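Local coordinates for hypothetical protein SA0798 (Staphylococcus aureus subsp. aureus N315, PDB 1XG8), which is of unknown function but belongs to the DUF1462 family of the thioredoxin clan and has a thioredoxin-like fold, at residues Gly14-Cys19 with Thr27-Tyr32; Tyr80-Met85 with Val90-Ile95. All blocks are in the same frame, centred on the assembly; numbering follows the deposited sequence.

Contact 2 is strand pairing in the interior, contact 1 a largely buried polar junction with an exposed charged edge. Contact 2, its centre about 5 Å from that of the chain, pairs the two strands of the C-terminal hairpin through backbone bonds and aliphatic packing. Contact 1, about 11 Å from the chain centre, ties the loop after strand 8-14 to the start of helix 28-42; it buries less surface and relies on a serine hydroxyl, waters and charge. The two centres are about 10 Å apart. Tyr80 spans the gap: its OH lies 3.1 Å from Ile18 O and 3.3 Å from Val17 O and probably shares its proton between them or gives it to one, while its ring packs against the Ser28 hydroxyl.

Contact 1 (Gly14-Cys19 with Thr27-Tyr32)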
loop_
_atom_site.group_PDB
_atom_site.type_symbol
_atom_site.label_atom_id
_atom_site.label_comp_id
_atom_site.label_asym_id
_atom_site.label_seq_id
_atom_site.Cartn_x
_atom_site.Cartn_y
_atom_site.Cartn_z
ATOM N N GLY A 14 -4.212 -2.496 -7.192
ATOM C CA GLY A 14 -3.927 -1.844 -8.451
ATOM C C GLY A 14 -4.330 -2.703 -9.623
ATOM O O GLY A 14 -5.206 -3.557 -9.514
ATOM N N ALA A 15 -3.690 -2.473 -10.757
ATOM C CA ALA A 15 -3.984 -3.241 -11.948
ATOM C C ALA A 15 -2.759 -3.229 -12.851
ATOM O O ALA A 15 -1.852 -2.418 -12.674
ATOM C CB ALA A 15 -5.183 -2.648 -12.657
ATOM N N ASP A 16 -2.735 -4.130 -13.823
ATOM C CA ASP A 16 -1.612 -4.212 -14.735
ATOM C C ASP A 16 -1.671 -3.111 -15.793
ATOM O O ASP A 16 -0.903 -3.116 -16.754
ATOM C CB ASP A 16 -1.586 -5.592 -15.394
ATOM C CG ASP A 16 -0.243 -5.912 -16.016
ATOM O OD1 ASP A 16 0.795 -5.601 -15.390
ATOM O OD2 ASP A 16 -0.224 -6.484 -17.123
ATOM N N VAL A 17 -2.593 -2.170 -15.611
ATOM C CA VAL A 17 -2.760 -1.047 -16.532
ATOM C C VAL A 17 -2.760 0.218 -15.690
ATOM O O VAL A 17 -3.029 0.151 -14.498
ATOM C CB VAL A 17 -4.081 -1.152 -17.316
ATOM C CG1 VAL A 17 -3.997 -2.296 -18.313
ATOM C CG2 VAL A 17 -5.235 -1.368 -16.357
ATOM N N ILE A 18 -2.478 1.369 -16.294
ATOM C CA ILE A 18 -2.410 2.603 -15.518
ATOM C C ILE A 18 -3.748 3.263 -15.186
ATOM O O ILE A 18 -4.728 3.125 -15.913
ATOM C CB ILE A 18 -1.483 3.667 -16.208
ATOM C CG1 ILE A 18 -0.111 3.060 -16.556
ATOM C CG2 ILE A 18 -1.231 4.851 -15.246
ATOM C CD1 ILE A 18 -0.102 2.107 -17.743
ATOM N N CYS A 19 -3.759 3.979 -14.061
ATOM C CA CYS A 19 -4.923 4.711 -13.572
ATOM C C CYS A 19 -5.018 6.053 -14.304
ATOM O O CYS A 19 -4.074 6.846 -14.307
ATOM C CB CYS A 19 -4.774 4.937 -12.071
ATOM S SG CYS A 19 -6.001 6.013 -11.333
ATOM N N THR A 27 3.656 2.646 -12.006
ATOM C CA THR A 27 2.642 1.607 -12.097
ATOM C C THR A 27 2.420 0.892 -10.755
ATOM O O THR A 27 3.185 1.076 -9.815
ATOM C CB THR A 27 3.045 0.576 -13.162
ATOM O OG1 THR A 27 1.869 0.017 -13.755
ATOM C CG2 THR A 27 3.844 -0.541 -12.544
ATOM N N SER A 28 1.373 0.073 -10.673
ATOM C CA SER A 28 1.072 -0.659 -9.445
ATOM C C SER A 28 2.151 -1.682 -9.131
ATOM O O SER A 28 2.576 -1.807 -7.987
ATOM C CB SER A 28 -0.282 -1.363 -9.552
ATOM O OG SER A 28 -1.347 -0.429 -9.575
ATOM N N LYS A 29 2.595 -2.411 -10.149
ATOM C CA LYS A 29 3.628 -3.425 -9.953
ATOM C C LYS A 29 4.985 -2.806 -9.622
ATOM O O LYS A 29 5.755 -3.378 -8.858
ATOM C CB LYS A 29 3.745 -4.320 -11.186
ATOM C CG LYS A 29 2.519 -5.196 -11.451
ATOM C CD LYS A 29 2.732 -6.071 -12.681
ATOM C CE LYS A 29 1.515 -6.928 -12.972
ATOM N NZ LYS A 29 1.749 -7.868 -14.115
ATOM N N ASP A 30 5.276 -1.636 -10.186
ATOM C CA ASP A 30 6.541 -0.959 -9.900
ATOM C C ASP A 30 6.597 -0.643 -8.405
ATOM O O ASP A 30 7.577 -0.968 -7.724
ATOM C CB ASP A 30 6.671 0.357 -10.687
ATOM C CG ASP A 30 6.754 0.145 -12.195
ATOM O OD1 ASP A 30 7.367 -0.855 -12.631
ATOM O OD2 ASP A 30 6.216 0.992 -12.944
ATOM N N ILE A 31 5.538 0.005 -7.919
ATOM C CA ILE A 31 5.394 0.386 -6.516
ATOM C C ILE A 31 5.494 -0.844 -5.614
ATOM O O ILE A 31 6.178 -0.829 -4.586
ATOM C CB ILE A 31 4.025 1.074 -6.286
ATOM C CG1 ILE A 31 3.997 2.426 -7.012
ATOM C CG2 ILE A 31 3.741 1.213 -4.789
ATOM C CD1 ILE A 31 5.042 3.440 -6.530
ATOM N N TYR A 32 4.808 -1.911 -6.005
ATOM C CA TYR A 32 4.827 -3.135 -5.229
ATOM C C TYR A 32 6.242 -3.708 -5.155
ATOM O O TYR A 32 6.665 -4.217 -4.125
ATOM C CB TYR A 32 3.863 -4.139 -5.852
ATOM C CG TYR A 32 3.781 -5.469 -5.139
ATOM C CD1 TYR A 32 4.601 -6.532 -5.513
ATOM C CD2 TYR A 32 2.857 -5.677 -4.116
ATOM C CE1 TYR A 32 4.498 -7.777 -4.893
ATOM C CE2 TYR A 32 2.747 -6.918 -3.484
ATOM C CZ TYR A 32 3.567 -7.966 -3.886
ATOM O OH TYR A 32 3.413 -9.216 -3.334
HETATM O O HOH W 1 1.263 -2.463 -13.195
HETATM O O HOH W 2 -0.806 0.891 -11.990
#
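Gly14, at the end of strand 8-14, meets Ser28 in the first turn of helix 28-42, their CA atoms 5.2 Å apart; beyond this point the chain swings away as an irregular loop. Ser28 sends its hydroxyl across the junction, where Gly14 CA lies 3.1 Å from Ser28 OG and Ala15 N gives Ser28 OG a weak hydrogen bond. With chi1 at -69°, OG sits beside the serine's own backbone N, and water 2 can bind both, at 2.7 Å from Ser28 N and 2.8 Å from Ser28 OG; a weak bond to Val17 O carries the link back to the loop. Water 1 forms a second bridge, donating to Ala15 O, bonding Thr27 OG1 at 2.6 Å and weakly accepting from Lys29 N. These waters thus take up amides of the first helical turn. On the exposed side the extended Lys29 chain reaches Asp16, whose OD1 is modelled 2.8 Å from Lys29 NZ in a salt bridge of uncertain detail. Behind the serine, Pro81 and Ile31 pack together. Such a strand-loop-helix junction is where thioredoxin-fold proteins commonly carry their active-site cysteines, and Cys19 lies in this loop, though no redox activity is established here.

Contact 2 (Tyr80-Met85 with Val90-Ile95); sequences YPLITM and VADGYI
Ile83 and Val90 face each other across the antiparallel beta hairpin of strands 82-85 and 88-92; the axes of 82-85 and 90-92 approach to 4.6 Å at 167°. A classic beta bulge interrupts the pairing: Val90 and Ala91 both stand opposite Ile83, and Ile83 O takes a hydrogen bond from Val90 N at 3.1 Å and a weaker one from Ala91 N. In return Ile83 N donates to Ala91 O over 2.6 Å with an almost straight N-H...O angle of 173°. The bulge also turns the Val90 side chain toward the partner strand. Its CB lies over Ile83 O, and its CG2 branch, beside the valine's own backbone N, packs 4.1 Å from Met85 CB. Phe103 of helix 97-110 touches both Val90 and Met85.

Ile95, just past the end of the hairpin, returns to it with a single methyl. CD1 slots between two residues of the first strand segment, 3.8 Å from Pro81 CG and 3.9 Å from Ile83 CG1. Ile83 points its CG1 branch that way because chi1 of -58° sets CG1 beside the backbone N, with CG2 left to meet Val90 CB. On this face Ile83 also packs on Leu35 and Ile100, so that helices 28-42 and 97-110 cover the hairpin.

Pro81 follows a cis peptide bond, at the place of the cis-proline that precedes this strand in thioredoxins. The opposite face pairs Leu82 with Asp92, whose carboxylate is held by residues flanking the pair, OD1 by Tyr89 OH of the same strand and OD2 by Phe79 N. The chain leaves the sheet at Gly93, whose positive phi suits glycine and whose N donates to Pro81 O across 2.7 Å.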
loop_
_atom_site.group_PDB
_atom_site.type_symbol
_atom_site.label_atom_id
_atom_site.label_comp_id
_atom_site.label_asym_id
_atom_site.label_seq_id
_atom_site.Cartn_x
_atom_site.Cartn_y
_atom_site.Cartn_z
ATOM N N TYR A 80 -5.128 4.303 -7.815
ATOM C CA TYR A 80 -4.254 3.164 -7.596
ATOM C C TYR A 80 -2.992 3.427 -8.424
ATOM O O TYR A 80 -3.035 4.142 -9.427
ATOM C CB TYR A 80 -4.946 1.855 -7.997
ATOM C CG TYR A 80 -5.199 1.723 -9.473
ATOM C CD1 TYR A 80 -4.189 1.300 -10.342
ATOM C CD2 TYR A 80 -6.442 2.042 -10.011
ATOM C CE1 TYR A 80 -4.411 1.198 -11.703
ATOM C CE2 TYR A 80 -6.674 1.945 -11.375
ATOM C CZ TYR A 80 -5.653 1.522 -12.213
ATOM O OH TYR A 80 -5.891 1.430 -13.558
ATOM N N PRO A 81 -1.849 2.860 -8.010
ATOM C CA PRO A 81 -1.692 2.001 -6.829
ATOM C C PRO A 81 -2.209 2.571 -5.513
ATOM O O PRO A 81 -2.101 3.763 -5.259
ATOM C CB PRO A 81 -0.184 1.758 -6.777
ATOM C CG PRO A 81 0.378 3.023 -7.377
ATOM C CD PRO A 81 -0.533 3.213 -8.572
ATOM N N LEU A 82 -2.791 1.700 -4.695
ATOM C CA LEU A 82 -3.271 2.084 -3.375
ATOM C C LEU A 82 -2.480 1.217 -2.403
ATOM O O LEU A 82 -2.397 -0.002 -2.574
ATOM C CB LEU A 82 -4.769 1.809 -3.216
ATOM C CG LEU A 82 -5.346 1.976 -1.797
ATOM C CD1 LEU A 82 -5.377 3.436 -1.389
ATOM C CD2 LEU A 82 -6.755 1.408 -1.764
ATOM N N ILE A 83 -1.877 1.849 -1.404
ATOM C CA ILE A 83 -1.103 1.125 -0.415
ATOM C C ILE A 83 -1.820 1.134 0.924
ATOM O O ILE A 83 -2.316 2.174 1.356
ATOM C CB ILE A 83 0.294 1.766 -0.194
ATOM C CG1 ILE A 83 1.074 1.805 -1.509
ATOM C CG2 ILE A 83 1.065 0.975 0.854
ATOM C CD1 ILE A 83 2.545 2.140 -1.363
ATOM N N THR A 84 -1.905 -0.028 1.564
ATOM C CA THR A 84 -2.509 -0.108 2.892
ATOM C C THR A 84 -1.618 -0.994 3.742
ATOM O O THR A 84 -0.987 -1.919 3.233
ATOM C CB THR A 84 -3.944 -0.717 2.905
ATOM O OG1 THR A 84 -3.896 -2.068 2.453
ATOM C CG2 THR A 84 -4.894 0.092 2.037
ATOM N N MET A 85 -1.531 -0.686 5.031
ATOM C CA MET A 85 -0.728 -1.485 5.956
ATOM C C MET A 85 -1.615 -1.839 7.135
ATOM O O MET A 85 -2.065 -0.962 7.872
ATOM C CB MET A 85 0.500 -0.723 6.448
ATOM C CG MET A 85 1.331 -1.538 7.443
ATOM S SD MET A 85 2.877 -0.750 7.943
ATOM C CE MET A 85 2.275 0.501 9.045
ATOM N N VAL A 90 -2.791 4.240 3.551
ATOM C CA VAL A 90 -1.486 4.883 3.628
ATOM C C VAL A 90 -1.282 5.868 2.477
ATOM O O VAL A 90 -1.041 7.045 2.711
ATOM C CB VAL A 90 -0.352 3.837 3.625
ATOM C CG1 VAL A 90 0.994 4.526 3.535
ATOM C CG2 VAL A 90 -0.425 2.997 4.892
ATOM N N ALA A 91 -1.398 5.391 1.238
ATOM C CA ALA A 91 -1.205 6.243 0.059
ATOM C C ALA A 91 -1.876 5.680 -1.202
ATOM O O ALA A 91 -1.974 4.465 -1.372
ATOM C CB ALA A 91 0.303 6.435 -0.193
ATOM N N ASP A 92 -2.331 6.566 -2.083
ATOM C CA ASP A 92 -2.978 6.147 -3.326
ATOM C C ASP A 92 -2.605 7.023 -4.524
ATOM O O ASP A 92 -2.508 8.240 -4.400
ATOM C CB ASP A 92 -4.515 6.128 -3.163
ATOM C CG ASP A 92 -5.126 7.523 -3.018
ATOM O OD1 ASP A 92 -4.728 8.253 -2.095
ATOM O OD2 ASP A 92 -6.021 7.890 -3.816
ATOM N N GLY A 93 -2.390 6.397 -5.679
ATOM C CA GLY A 93 -2.064 7.141 -6.887
ATOM C C GLY A 93 -0.640 7.647 -6.931
ATOM O O GLY A 93 0.295 6.864 -7.088
ATOM N N TYR A 94 -0.473 8.959 -6.829
ATOM C CA TYR A 94 0.855 9.540 -6.809
ATOM C C TYR A 94 1.334 9.245 -5.383
ATOM O O TYR A 94 0.674 9.616 -4.409
ATOM C CB TYR A 94 0.770 11.047 -7.078
ATOM C CG TYR A 94 0.491 11.395 -8.527
ATOM C CD1 TYR A 94 1.401 11.054 -9.521
ATOM C CD2 TYR A 94 -0.686 12.046 -8.906
ATOM C CE1 TYR A 94 1.155 11.346 -10.860
ATOM C CE2 TYR A 94 -0.946 12.349 -10.251
ATOM C CZ TYR A 94 -0.014 11.990 -11.222
ATOM O OH TYR A 94 -0.233 12.261 -12.561
ATOM N N ILE A 95 2.469 8.568 -5.249
ATOM C CA ILE A 95 2.950 8.198 -3.928
ATOM C C ILE A 95 4.368 8.659 -3.622
ATOM O O ILE A 95 5.286 8.421 -4.399
ATOM C CB ILE A 95 2.866 6.660 -3.754
ATOM C CG1 ILE A 95 1.406 6.218 -3.857
ATOM C CG2 ILE A 95 3.469 6.230 -2.422
ATOM C CD1 ILE A 95 1.240 4.753 -4.100
#